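CG11900 (Drosophila melanogaster, PDB 3NQW) hydrolyses the alarmone ppGpp to GDP and diphosphate in a manganese-dependent reaction and acts in the fly's starvation response. Local coordinates at residues F9-Y15 with L56-L61; D63-D67 with T91-S95; K102-I106 with Y147-A151; K124-R129 with K168-F173. All blocks are in the same frame, centred on the assembly; numbering follows the deposited sequence.

Interaction 1 of 4, residues F9-Y15 with L56-L61; sequences FMECLQY and LMAALL
Phe9 reaches across to helix 53-60 and packs on Leu56, Met57 and Leu60. The edge of its ring, at CD2, meets CG of Met57 at 3.4 Å. CE2 of Phe9 lies 3.6 Å from CD1 of Leu60, and the two side chains cross at about a right angle. The ring gets there because CG is anti to the backbone N of Phe9 (chi1 177°). One turn on, the CB of Cys12 points toward the partner helix. Its SG sits against the isobutyl group of Leu61, while CB meets the methyl CE of Met57 at 3.5 Å. CD1 of Leu60 also lies 3.9 Å from CG of Leu13. At the far end, CD2 of Leu61 comes to the edge of the Tyr15 ring, 3.9 Å from CD1. No hydrogen bond crosses the contact. Phe79 of helix 72-79 touches both Cys12 and Met57. The hydroxyl of Ser41 is hydrogen-bonded to the backbone O of Leu56. The second subunit packs its Met10 on Phe9 and its Pro5 on Leu56. The two segments run nearly parallel, 11° apart with axes 9.3 Å from each other. This is apolar helix packing of the all-helical HD domain, just ahead of the metal-binding His62 and Asp63.

Interaction 2 of 4, residues D63-D67 with T91-S95; sequences DVVED and TDDKS. With MN (manganese (II) ion), chain C.
Glu66 and Thr91 bring the backbones closest, with their CA atoms 5.8 Å apart, where the short helix 64-67 faces an irregular loop. The helix directly follows the His-Asp pair that names the HD domain. Asp63 is the aspartate of that pair and stands at the N-cap position, though its side chain makes no capping bond. Glu66 carries most of the contact. Its CB packs on CG2 of Thr91 at 3.5 Å, and the two side chains run past each other in opposite directions. With CG anti to the backbone N (chi1 -151°) and the chain extended beyond it, the carboxylate is carried along the loop. CG then lies 3.4 Å from the backbone O of Asp92. Lys94 crosses this side chain at about a right angle and lays its CG 3.6 Å from OE1 of Glu66. OE1 has a long, weak ion pair with Arg101. Glu66 and Asp67 are both inferred to act as nucleophiles. With an alanine in place of Glu66, Arg101 is likely to lose this weak partner, and a gap to open beside CG2 of Thr91 and Lys94. On the other side of the contact, OG1 of Thr91 is hydrogen-bonded to the backbone O of Val87. Asp63 serves the metal, together with Asp123 and His36 of the same site: its OD2 binds manganese at 2.2 Å.

Interaction 3 of 4, residues K102-I106 with Y147-A151; sequences KRLQI and YFVWA. With SO4 (sulfate ion), chain D.
Lys102 and Trp150 make the main contact, and it is a cation-pi pair. NZ of Lys102 stands over one face of the indole, 3.7 Å from the centroid of the six-membered ring and 21° off the normal. The aliphatic part of the same side chain adds a CH-pi contact, with CG of Lys102 4.2 Å from that centroid. A bend at the last torsion of Lys102 (chi4 -85°) turns the amine back over the ring. Polar bonds follow. The indole N-H of Trp150 makes a weak hydrogen bond to the backbone O of Lys102, NE1 to O 3.4 Å. NZ of Lys102 also donates to a sulfate, 2.8 Å to O2, with a weak second bond to O4. Lys98 holds the same anion, and O4 of the sulfate lies at the edge of the Tyr147 ring, in its plane. Packing completes the contact. CD1 of Ile106 touches CD1 of Trp150 at 3.9 Å, and the amide of Gln105 lies against CZ2, its plane tilted 66° from the ring. The sulfate probably came from the crystallisation liquor. An anion held by two lysines, with the side chain of Tyr147 about 7 Å from the manganese, is consistent with a phosphate-binding flank of the HD-domain active site.

Interaction 4 of 4, residues K124-R129 with K168-F173; sequences KLDNLR and KLDEIF
Ile172 pushes its CD1 methyl into helix 114-133, between Leu125, Leu128 and Arg129. Gln132 also touches this side chain, so Ile172 sits like a knob in a hole lined by these four residues. The contact joins the HD-domain helix 114-133, which carries the metal ligand Asp123, to helix 163-176. The two segments cross at 29°, their axes 10.1 Å apart. CD1 of Ile172 meets CD1 of Leu125 at 3.4 Å, CG of Arg129 at 3.8 Å and CB of Leu128 at 4.0 Å. Its CG1 is anti to the carbonyl carbon (chi1 -61°), which sends the ethyl arm into the hollow while CG2 rests by Leu128. Shortening Ile172 to an alanine is likely to leave the hollow between Leu125 and Arg129 unfilled. Leu128 in turn fits among Leu169, Ile172 and Phe173, with its CD1 3.7 Å from CE1 of Phe173. Leu169 sets CD2 against the backbone at the start of segment 124-129, 4.0 Å from the N of Leu125. At the rim of the apolar seam, the Arg129 guanidinium lies flat over CG of its own helix neighbour Leu125. NH2 of Arg129 and NZ of Lys168 are 4.2 Å apart, and both form salt bridges to OE1 of Glu47.

In the fold
The four contacts lie about the HD-domain metal site at different depths. Interactions 1 and 2 adjoin in sequence at His62, and their centres are 16 Å apart. Interaction 2 holds the manganese ligand Asp63, while Leu61 of interaction 1 stays about 11 Å from the ion at its side chain. Gln105 ties three contacts together. Its NE2 meets OD2 of Asp92 in interaction 2 in a weak, probable hydrogen bond, and its OE1 makes a weak one, 3.2 Å, with NZ of Lys124 in interaction 4. Interactions 3 and 4 alternate along the chain, with centres 13 Å apart, and also meet through Phe148 with Leu128 and Phe173. Interaction 1 lies across the chain's centre from both.

Interaction 1 of 4, residues F9-Y15 with L56-L61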
loop_
_atom_site.group_PDB
_atom_site.type_symbol
_atom_site.label_atom_id
_atom_site.label_comp_id
_atom_site.label_asym_id
_atom_site.label_seq_id
_atom_site.Cartn_x
_atom_site.Cartn_y
_atom_site.Cartn_z
ATOM N N PHE A 9 11.362 -0.770 4.192
ATOM C CA PHE A 9 10.430 -0.896 3.075
ATOM C C PHE A 9 8.992 -0.712 3.564
ATOM O O PHE A 9 8.110 -0.273 2.830
ATOM C CB PHE A 9 10.578 -2.260 2.422
ATOM C CG PHE A 9 9.608 -2.492 1.309
ATOM C CD1 PHE A 9 8.450 -3.239 1.516
ATOM C CD2 PHE A 9 9.865 -1.995 0.039
ATOM C CE1 PHE A 9 7.562 -3.500 0.463
ATOM C CE2 PHE A 9 8.985 -2.247 -1.024
ATOM C CZ PHE A 9 7.829 -3.005 -0.812
ATOM N N MET A 10 8.765 -1.031 4.824
ATOM C CA MET A 10 7.446 -0.907 5.366
ATOM C C MET A 10 7.182 0.535 5.768
ATOM O O MET A 10 6.067 1.053 5.593
ATOM C CB MET A 10 7.308 -1.882 6.529
ATOM C CG MET A 10 7.408 -3.375 6.084
ATOM S SD MET A 10 6.239 -3.868 4.743
ATOM C CE MET A 10 4.636 -3.628 5.510
ATOM N N GLU A 11 8.218 1.194 6.287
ATOM C CA GLU A 11 8.119 2.601 6.683
ATOM C C GLU A 11 7.999 3.459 5.419
ATOM O O GLU A 11 7.444 4.566 5.436
ATOM C CB GLU A 11 9.360 3.014 7.458
ATOM C CG GLU A 11 9.176 4.345 8.116
ATOM C CD GLU A 11 10.466 4.896 8.640
ATOM O OE1 GLU A 11 11.520 4.669 8.007
ATOM O OE2 GLU A 11 10.428 5.575 9.679
ATOM N N CYS A 12 8.548 2.929 4.330
ATOM C CA CYS A 12 8.484 3.604 3.060
ATOM C C CYS A 12 7.101 3.394 2.445
ATOM O O CYS A 12 6.516 4.314 1.864
ATOM C CB CYS A 12 9.557 3.074 2.123
ATOM S SG CYS A 12 9.449 3.813 0.482
ATOM N N LEU A 13 6.586 2.173 2.563
ATOM C CA LEU A 13 5.263 1.826 2.042
ATOM C C LEU A 13 4.255 2.702 2.766
ATOM O O LEU A 13 3.340 3.265 2.167
ATOM C CB LEU A 13 4.933 0.365 2.351
ATOM C CG LEU A 13 3.933 -0.397 1.476
ATOM C CD1 LEU A 13 3.126 -1.323 2.366
ATOM C CD2 LEU A 13 3.033 0.559 0.734
ATOM N N GLN A 14 4.447 2.788 4.078
ATOM C CA GLN A 14 3.600 3.574 4.959
ATOM C C GLN A 14 3.692 5.044 4.590
ATOM O O GLN A 14 2.686 5.746 4.507
ATOM C CB GLN A 14 4.061 3.378 6.402
ATOM C CG GLN A 14 3.143 3.994 7.448
ATOM C CD GLN A 14 3.539 3.601 8.876
ATOM O OE1 GLN A 14 4.422 4.213 9.497
ATOM N NE2 GLN A 14 2.898 2.553 9.389
ATOM N N TYR A 15 4.913 5.502 4.356
ATOM C CA TYR A 15 5.131 6.892 4.011
ATOM C C TYR A 15 4.479 7.245 2.668
ATOM O O TYR A 15 3.790 8.256 2.550
ATOM C CB TYR A 15 6.627 7.169 3.989
ATOM C CG TYR A 15 6.960 8.601 3.705
ATOM C CD1 TYR A 15 7.687 8.949 2.572
ATOM C CD2 TYR A 15 6.560 9.613 4.575
ATOM C CE1 TYR A 15 8.016 10.264 2.311
ATOM C CE2 TYR A 15 6.886 10.933 4.319
ATOM C CZ TYR A 15 7.614 11.251 3.185
ATOM O OH TYR A 15 7.940 12.560 2.921
ATOM N N LEU A 56 12.548 -1.096 -5.299
ATOM C CA LEU A 56 11.178 -1.274 -4.832
ATOM C C LEU A 56 10.676 -0.056 -4.049
ATOM O O LEU A 56 9.625 0.497 -4.355
ATOM C CB LEU A 56 11.087 -2.536 -3.967
ATOM C CG LEU A 56 11.438 -3.842 -4.686
ATOM C CD1 LEU A 56 11.436 -4.991 -3.689
ATOM C CD2 LEU A 56 10.444 -4.098 -5.818
ATOM N N MET A 57 11.424 0.368 -3.041
ATOM C CA MET A 57 11.012 1.527 -2.274
ATOM C C MET A 57 11.005 2.767 -3.169
ATOM O O MET A 57 10.063 3.547 -3.139
ATOM C CB MET A 57 11.953 1.732 -1.099
ATOM C CG MET A 57 12.081 0.516 -0.205
ATOM S SD MET A 57 13.508 0.698 0.865
ATOM C CE MET A 57 12.869 1.834 2.026
ATOM N N ALA A 58 12.047 2.945 -3.971
ATOM C CA ALA A 58 12.111 4.096 -4.856
ATOM C C ALA A 58 10.819 4.186 -5.683
ATOM O O ALA A 58 10.276 5.274 -5.889
ATOM C CB ALA A 58 13.341 3.991 -5.773
ATOM N N ALA A 59 10.325 3.036 -6.146
ATOM C CA ALA A 59 9.094 2.966 -6.948
ATOM C C ALA A 59 7.875 3.364 -6.117
ATOM O O ALA A 59 6.985 4.056 -6.605
ATOM C CB ALA A 59 8.902 1.559 -7.501
ATOM N N LEU A 60 7.829 2.922 -4.867
ATOM C CA LEU A 60 6.716 3.285 -4.003
ATOM C C LEU A 60 6.678 4.814 -3.824
ATOM O O LEU A 60 5.614 5.416 -3.624
ATOM C CB LEU A 60 6.851 2.596 -2.635
ATOM C CG LEU A 60 6.414 1.125 -2.575
ATOM C CD1 LEU A 60 6.670 0.534 -1.207
ATOM C CD2 LEU A 60 4.944 1.029 -2.918
ATOM N N LEU A 61 7.857 5.424 -3.952
ATOM C CA LEU A 61 8.064 6.861 -3.777
ATOM C C LEU A 61 8.338 7.654 -5.053
ATOM O O LEU A 61 8.721 8.824 -4.991
ATOM C CB LEU A 61 9.234 7.079 -2.826
ATOM C CG LEU A 61 9.162 6.445 -1.439
ATOM C CD1 LEU A 61 10.389 6.847 -0.674
ATOM C CD2 LEU A 61 7.900 6.887 -0.700
#

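Interaction 2 of 4, residues D63-D67 with T91-S95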
loop_
_atom_site.group_PDB
_atom_site.type_symbol
_atom_site.label_atom_id
_atom_site.label_comp_id
_atom_site.label_asym_id
_atom_site.label_seq_id
_atom_site.Cartn_x
_atom_site.Cartn_y
_atom_site.Cartn_z
ATOM N N ASP A 63 6.423 9.079 -6.998
ATOM C CA ASP A 63 5.529 10.209 -7.268
ATOM C C ASP A 63 5.383 11.157 -6.074
ATOM O O ASP A 63 4.858 12.248 -6.236
ATOM C CB ASP A 63 4.138 9.727 -7.745
ATOM C CG ASP A 63 4.085 9.436 -9.268
ATOM O OD1 ASP A 63 4.828 10.068 -10.055
ATOM O OD2 ASP A 63 3.272 8.583 -9.691
ATOM N N VAL A 64 5.858 10.763 -4.890
ATOM C CA VAL A 64 5.741 11.638 -3.718
ATOM C C VAL A 64 6.465 12.960 -3.872
ATOM O O VAL A 64 5.858 14.025 -3.772
ATOM C CB VAL A 64 6.284 11.008 -2.417
ATOM C CG1 VAL A 64 5.362 9.913 -1.948
ATOM C CG2 VAL A 64 7.691 10.493 -2.627
ATOM N N VAL A 65 7.767 12.903 -4.114
ATOM C CA VAL A 65 8.526 14.132 -4.224
ATOM C C VAL A 65 7.953 15.090 -5.267
ATOM O O VAL A 65 8.161 16.301 -5.180
ATOM C CB VAL A 65 10.005 13.853 -4.549
ATOM C CG1 VAL A 65 10.782 15.151 -4.523
ATOM C CG2 VAL A 65 10.586 12.868 -3.547
ATOM N N GLU A 66 7.209 14.548 -6.230
ATOM C CA GLU A 66 6.624 15.351 -7.299
ATOM C C GLU A 66 5.156 15.734 -7.108
ATOM O O GLU A 66 4.755 16.825 -7.498
ATOM C CB GLU A 66 6.771 14.632 -8.654
ATOM C CG GLU A 66 6.870 15.592 -9.850
ATOM C CD GLU A 66 6.360 15.028 -11.175
ATOM O OE1 GLU A 66 6.018 15.857 -12.053
ATOM O OE2 GLU A 66 6.311 13.784 -11.347
ATOM N N ASP A 67 4.348 14.854 -6.526
ATOM C CA ASP A 67 2.933 15.169 -6.347
ATOM C C ASP A 67 2.574 15.630 -4.941
ATOM O O ASP A 67 1.802 16.567 -4.774
ATOM C CB ASP A 67 2.063 13.964 -6.710
ATOM C CG ASP A 67 2.329 13.445 -8.112
ATOM O OD1 ASP A 67 2.341 14.259 -9.068
ATOM O OD2 ASP A 67 2.511 12.213 -8.256
ATOM N N THR A 91 11.735 12.006 -10.944
ATOM C CA THR A 91 10.879 13.136 -10.589
ATOM C C THR A 91 11.033 14.301 -11.550
ATOM O O THR A 91 12.085 14.926 -11.575
ATOM C CB THR A 91 11.228 13.705 -9.231
ATOM O OG1 THR A 91 11.102 12.692 -8.229
ATOM C CG2 THR A 91 10.300 14.871 -8.922
ATOM N N ASP A 92 9.999 14.616 -12.321
ATOM C CA ASP A 92 10.108 15.736 -13.250
ATOM C C ASP A 92 10.069 17.063 -12.512
ATOM O O ASP A 92 9.257 17.257 -11.609
ATOM C CB ASP A 92 8.971 15.721 -14.259
ATOM C CG ASP A 92 8.916 14.444 -15.051
ATOM O OD1 ASP A 92 9.891 13.655 -15.011
ATOM O OD2 ASP A 92 7.887 14.242 -15.725
ATOM N N ASP A 93 10.944 17.979 -12.901
ATOM C CA ASP A 93 10.990 19.297 -12.285
ATOM C C ASP A 93 9.652 20.035 -12.478
ATOM O O ASP A 93 9.357 20.507 -13.574
ATOM C CB ASP A 93 12.146 20.095 -12.901
ATOM C CG ASP A 93 12.115 21.554 -12.519
ATOM O OD1 ASP A 93 11.813 21.850 -11.343
ATOM O OD2 ASP A 93 12.402 22.393 -13.395
ATOM N N LYS A 94 8.851 20.137 -11.414
ATOM C CA LYS A 94 7.545 20.801 -11.498
ATOM C C LYS A 94 7.545 22.334 -11.567
ATOM O O LYS A 94 6.495 22.971 -11.415
ATOM C CB LYS A 94 6.616 20.334 -10.365
ATOM C CG LYS A 94 5.625 19.232 -10.791
ATOM C CD LYS A 94 4.471 19.034 -9.783
ATOM C CE LYS A 94 3.430 20.171 -9.816
ATOM N NZ LYS A 94 2.412 20.054 -10.905
ATOM N N SER A 95 8.718 22.917 -11.807
ATOM C CA SER A 95 8.851 24.364 -11.952
ATOM C C SER A 95 8.487 24.650 -13.404
ATOM O O SER A 95 7.995 25.727 -13.741
ATOM C CB SER A 95 10.294 24.799 -11.718
ATOM O OG SER A 95 11.102 24.416 -12.813
HETATM MN MN MN C . 3.458 7.453 -11.612
#

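Interaction 3 of 4, residues K102-I106 with Y147-A151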
loop_
_atom_site.group_PDB
_atom_site.type_symbol
_atom_site.label_atom_id
_atom_site.label_comp_id
_atom_site.label_asym_id
_atom_site.label_seq_id
_atom_site.Cartn_x
_atom_site.Cartn_y
_atom_site.Cartn_z
ATOM N N LYS A 102 7.131 16.842 -20.157
ATOM C CA LYS A 102 6.951 15.663 -20.988
ATOM C C LYS A 102 8.062 15.620 -22.023
ATOM O O LYS A 102 8.702 14.589 -22.211
ATOM C CB LYS A 102 5.592 15.706 -21.683
ATOM C CG LYS A 102 4.409 15.498 -20.750
ATOM C CD LYS A 102 3.096 15.610 -21.515
ATOM C CE LYS A 102 1.898 15.247 -20.652
ATOM N NZ LYS A 102 1.629 13.783 -20.611
ATOM N N ARG A 103 8.295 16.750 -22.682
ATOM C CA ARG A 103 9.334 16.842 -23.696
ATOM C C ARG A 103 10.685 16.344 -23.167
ATOM O O ARG A 103 11.409 15.604 -23.850
ATOM C CB ARG A 103 9.453 18.293 -24.187
ATOM C CG ARG A 103 8.162 18.861 -24.803
ATOM C CD ARG A 103 8.432 20.108 -25.670
ATOM N NE ARG A 103 8.535 21.348 -24.905
ATOM C CZ ARG A 103 7.506 22.140 -24.618
ATOM N NH1 ARG A 103 6.288 21.816 -25.039
ATOM N NH2 ARG A 103 7.696 23.255 -23.912
ATOM N N LEU A 104 11.016 16.743 -21.941
ATOM C CA LEU A 104 12.281 16.345 -21.318
ATOM C C LEU A 104 12.351 14.838 -21.017
ATOM O O LEU A 104 13.425 14.232 -21.088
ATOM C CB LEU A 104 12.514 17.166 -20.038
ATOM C CG LEU A 104 12.781 18.655 -20.285
ATOM C CD1 LEU A 104 12.707 19.428 -18.999
ATOM C CD2 LEU A 104 14.129 18.828 -20.941
ATOM N N GLN A 105 11.208 14.244 -20.685
ATOM C CA GLN A 105 11.153 12.824 -20.391
ATOM C C GLN A 105 11.702 11.997 -21.527
ATOM O O GLN A 105 12.327 10.953 -21.316
ATOM C CB GLN A 105 9.726 12.400 -20.088
ATOM C CG GLN A 105 9.456 12.462 -18.617
ATOM C CD GLN A 105 8.137 11.879 -18.244
ATOM O OE1 GLN A 105 7.819 10.748 -18.594
ATOM N NE2 GLN A 105 7.348 12.650 -17.526
ATOM N N ILE A 106 11.460 12.470 -22.739
ATOM C CA ILE A 106 11.949 11.780 -23.910
ATOM C C ILE A 106 13.445 12.003 -24.060
ATOM O O ILE A 106 14.178 11.082 -24.418
ATOM C CB ILE A 106 11.252 12.279 -25.169
ATOM C CG1 ILE A 106 9.745 12.007 -25.056
ATOM C CG2 ILE A 106 11.883 11.629 -26.374
ATOM C CD1 ILE A 106 8.911 12.625 -26.149
ATOM N N TYR A 147 -1.490 10.640 -25.372
ATOM C CA TYR A 147 -0.715 10.081 -24.267
ATOM C C TYR A 147 0.029 8.831 -24.716
ATOM O O TYR A 147 1.196 8.644 -24.370
ATOM C CB TYR A 147 -1.618 9.723 -23.085
ATOM C CG TYR A 147 -0.853 9.391 -21.820
ATOM C CD1 TYR A 147 -0.613 10.364 -20.849
ATOM C CD2 TYR A 147 -0.352 8.108 -21.598
ATOM C CE1 TYR A 147 0.104 10.064 -19.684
ATOM C CE2 TYR A 147 0.369 7.800 -20.438
ATOM C CZ TYR A 147 0.592 8.785 -19.484
ATOM O OH TYR A 147 1.292 8.484 -18.335
ATOM N N PHE A 148 -0.658 7.975 -25.473
ATOM C CA PHE A 148 -0.073 6.740 -25.994
ATOM C C PHE A 148 1.136 7.021 -26.881
ATOM O O PHE A 148 2.146 6.305 -26.815
ATOM C CB PHE A 148 -1.100 5.940 -26.813
ATOM C CG PHE A 148 -2.136 5.240 -25.977
ATOM C CD1 PHE A 148 -3.421 5.759 -25.857
ATOM C CD2 PHE A 148 -1.814 4.076 -25.286
ATOM C CE1 PHE A 148 -4.365 5.131 -25.056
ATOM C CE2 PHE A 148 -2.750 3.444 -24.484
ATOM C CZ PHE A 148 -4.028 3.973 -24.369
ATOM N N VAL A 149 1.008 8.046 -27.724
ATOM C CA VAL A 149 2.067 8.447 -28.642
ATOM C C VAL A 149 3.292 8.857 -27.850
ATOM O O VAL A 149 4.389 8.340 -28.069
ATOM C CB VAL A 149 1.639 9.653 -29.528
ATOM C CG1 VAL A 149 2.803 10.072 -30.426
ATOM C CG2 VAL A 149 0.438 9.284 -30.383
ATOM N N TRP A 150 3.087 9.808 -26.938
ATOM C CA TRP A 150 4.153 10.326 -26.079
ATOM C C TRP A 150 4.763 9.177 -25.276
ATOM O O TRP A 150 5.985 9.039 -25.204
ATOM C CB TRP A 150 3.594 11.408 -25.138
ATOM C CG TRP A 150 4.481 11.721 -23.954
ATOM C CD1 TRP A 150 5.723 12.301 -23.976
ATOM C CD2 TRP A 150 4.204 11.426 -22.583
ATOM N NE1 TRP A 150 6.234 12.377 -22.710
ATOM C CE2 TRP A 150 5.324 11.847 -21.832
ATOM C CE3 TRP A 150 3.122 10.838 -21.911
ATOM C CZ2 TRP A 150 5.389 11.705 -20.439
ATOM C CZ3 TRP A 150 3.190 10.698 -20.532
ATOM C CH2 TRP A 150 4.317 11.129 -19.811
ATOM N N ALA A 151 3.903 8.352 -24.686
ATOM C CA ALA A 151 4.353 7.203 -23.919
ATOM C C ALA A 151 5.354 6.402 -24.745
ATOM O O ALA A 151 6.428 6.023 -24.270
ATOM C CB ALA A 151 3.167 6.318 -23.555
HETATM S S SO4 D . -0.901 13.932 -18.071
HETATM O O1 SO4 D . -1.988 12.934 -18.067
HETATM O O2 SO4 D . -0.833 14.544 -19.410
HETATM O O3 SO4 D . -1.191 14.957 -17.057
HETATM O O4 SO4 D . 0.383 13.271 -17.764
#

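Interaction 4 of 4, residues K124-R129 with K168-F173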
loop_
_atom_site.group_PDB
_atom_site.type_symbol
_atom_site.label_atom_id
_atom_site.label_comp_id
_atom_site.label_asym_id
_atom_site.label_seq_id
_atom_site.Cartn_x
_atom_site.Cartn_y
_atom_site.Cartn_z
ATOM N N LYS A 124 5.213 3.766 -16.623
ATOM C CA LYS A 124 4.494 3.894 -17.876
ATOM C C LYS A 124 3.540 2.714 -18.043
ATOM O O LYS A 124 2.341 2.913 -18.228
ATOM C CB LYS A 124 5.460 3.954 -19.061
ATOM C CG LYS A 124 6.305 5.228 -19.115
ATOM C CD LYS A 124 5.458 6.497 -19.244
ATOM C CE LYS A 124 6.355 7.722 -19.215
ATOM N NZ LYS A 124 7.217 7.685 -17.983
ATOM N N LEU A 125 4.057 1.491 -17.958
ATOM C CA LEU A 125 3.203 0.319 -18.115
ATOM C C LEU A 125 1.911 0.451 -17.321
ATOM O O LEU A 125 0.823 0.348 -17.888
ATOM C CB LEU A 125 3.938 -0.951 -17.687
ATOM C CG LEU A 125 3.195 -2.279 -17.892
ATOM C CD1 LEU A 125 2.648 -2.400 -19.302
ATOM C CD2 LEU A 125 4.168 -3.420 -17.598
ATOM N N ASP A 126 2.028 0.692 -16.017
ATOM C CA ASP A 126 0.848 0.830 -15.176
ATOM C C ASP A 126 -0.125 1.878 -15.719
ATOM O O ASP A 126 -1.287 1.578 -15.989
ATOM C CB ASP A 126 1.232 1.190 -13.737
ATOM C CG ASP A 126 0.014 1.376 -12.845
ATOM O OD1 ASP A 126 -0.744 0.399 -12.644
ATOM O OD2 ASP A 126 -0.194 2.504 -12.349
ATOM N N ASN A 127 0.344 3.107 -15.882
ATOM C CA ASN A 127 -0.522 4.161 -16.387
ATOM C C ASN A 127 -1.216 3.747 -17.671
ATOM O O ASN A 127 -2.431 3.862 -17.783
ATOM C CB ASN A 127 0.280 5.440 -16.617
ATOM C CG ASN A 127 0.705 6.098 -15.328
ATOM O OD1 ASN A 127 1.782 6.696 -15.249
ATOM N ND2 ASN A 127 -0.143 6.005 -14.304
ATOM N N LEU A 128 -0.445 3.260 -18.636
ATOM C CA LEU A 128 -1.022 2.842 -19.902
ATOM C C LEU A 128 -2.144 1.847 -19.692
ATOM O O LEU A 128 -3.244 2.018 -20.213
ATOM C CB LEU A 128 0.042 2.225 -20.799
ATOM C CG LEU A 128 0.988 3.239 -21.442
ATOM C CD1 LEU A 128 1.829 2.540 -22.489
ATOM C CD2 LEU A 128 0.187 4.360 -22.086
ATOM N N ARG A 129 -1.853 0.802 -18.932
ATOM C CA ARG A 129 -2.844 -0.204 -18.634
ATOM C C ARG A 129 -4.146 0.445 -18.207
ATOM O O ARG A 129 -5.225 -0.041 -18.533
ATOM C CB ARG A 129 -2.329 -1.115 -17.536
ATOM C CG ARG A 129 -1.295 -2.087 -18.039
ATOM C CD ARG A 129 -0.661 -2.797 -16.889
ATOM N NE ARG A 129 -0.019 -4.031 -17.293
ATOM C CZ ARG A 129 0.815 -4.705 -16.516
ATOM N NH1 ARG A 129 1.102 -4.243 -15.303
ATOM N NH2 ARG A 129 1.346 -5.840 -16.945
ATOM N N LYS A 168 5.845 -6.276 -22.723
ATOM C CA LYS A 168 4.463 -5.990 -22.392
ATOM C C LYS A 168 4.111 -4.596 -22.890
ATOM O O LYS A 168 3.033 -4.379 -23.437
ATOM C CB LYS A 168 4.257 -6.093 -20.887
ATOM C CG LYS A 168 4.516 -7.488 -20.377
ATOM C CD LYS A 168 5.045 -7.479 -18.968
ATOM C CE LYS A 168 5.014 -8.868 -18.368
ATOM N NZ LYS A 168 3.671 -9.247 -17.852
ATOM N N LEU A 169 5.021 -3.646 -22.701
ATOM C CA LEU A 169 4.789 -2.288 -23.172
ATOM C C LEU A 169 4.351 -2.388 -24.617
ATOM O O LEU A 169 3.348 -1.815 -25.006
ATOM C CB LEU A 169 6.075 -1.474 -23.076
ATOM C CG LEU A 169 6.306 -0.923 -21.680
ATOM C CD1 LEU A 169 7.785 -0.685 -21.448
ATOM C CD2 LEU A 169 5.476 0.346 -21.504
ATOM N N ASP A 170 5.121 -3.135 -25.398
ATOM C CA ASP A 170 4.838 -3.337 -26.807
ATOM C C ASP A 170 3.468 -3.942 -27.035
ATOM O O ASP A 170 2.820 -3.671 -28.048
ATOM C CB ASP A 170 5.896 -4.242 -27.419
ATOM C CG ASP A 170 7.219 -3.545 -27.567
ATOM O OD1 ASP A 170 8.262 -4.170 -27.254
ATOM O OD2 ASP A 170 7.211 -2.365 -28.006
ATOM N N GLU A 171 3.042 -4.781 -26.103
ATOM C CA GLU A 171 1.742 -5.406 -26.203
ATOM C C GLU A 171 0.641 -4.364 -26.214
ATOM O O GLU A 171 -0.362 -4.518 -26.905
ATOM C CB GLU A 171 1.551 -6.377 -25.042
ATOM C CG GLU A 171 2.339 -7.649 -25.245
ATOM C CD GLU A 171 1.864 -8.402 -26.481
ATOM O OE1 GLU A 171 0.866 -9.154 -26.375
ATOM O OE2 GLU A 171 2.470 -8.215 -27.564
ATOM N N ILE A 172 0.841 -3.303 -25.440
ATOM C CA ILE A 172 -0.118 -2.209 -25.344
ATOM C C ILE A 172 -0.000 -1.287 -26.563
ATOM O O ILE A 172 -0.979 -0.670 -26.972
ATOM C CB ILE A 172 0.106 -1.403 -24.034
ATOM C CG1 ILE A 172 -0.096 -2.329 -22.827
ATOM C CG2 ILE A 172 -0.855 -0.230 -23.959
ATOM C CD1 ILE A 172 0.160 -1.676 -21.475
ATOM N N PHE A 173 1.190 -1.221 -27.153
ATOM C CA PHE A 173 1.423 -0.373 -28.311
ATOM C C PHE A 173 0.959 -1.004 -29.625
ATOM O O PHE A 173 0.457 -0.297 -30.500
ATOM C CB PHE A 173 2.911 -0.008 -28.426
ATOM C CG PHE A 173 3.427 0.881 -27.314
ATOM C CD1 PHE A 173 2.704 1.991 -26.882
ATOM C CD2 PHE A 173 4.673 0.639 -26.746
ATOM C CE1 PHE A 173 3.216 2.844 -25.905
ATOM C CE2 PHE A 173 5.189 1.484 -25.775
ATOM C CZ PHE A 173 4.459 2.588 -25.356
#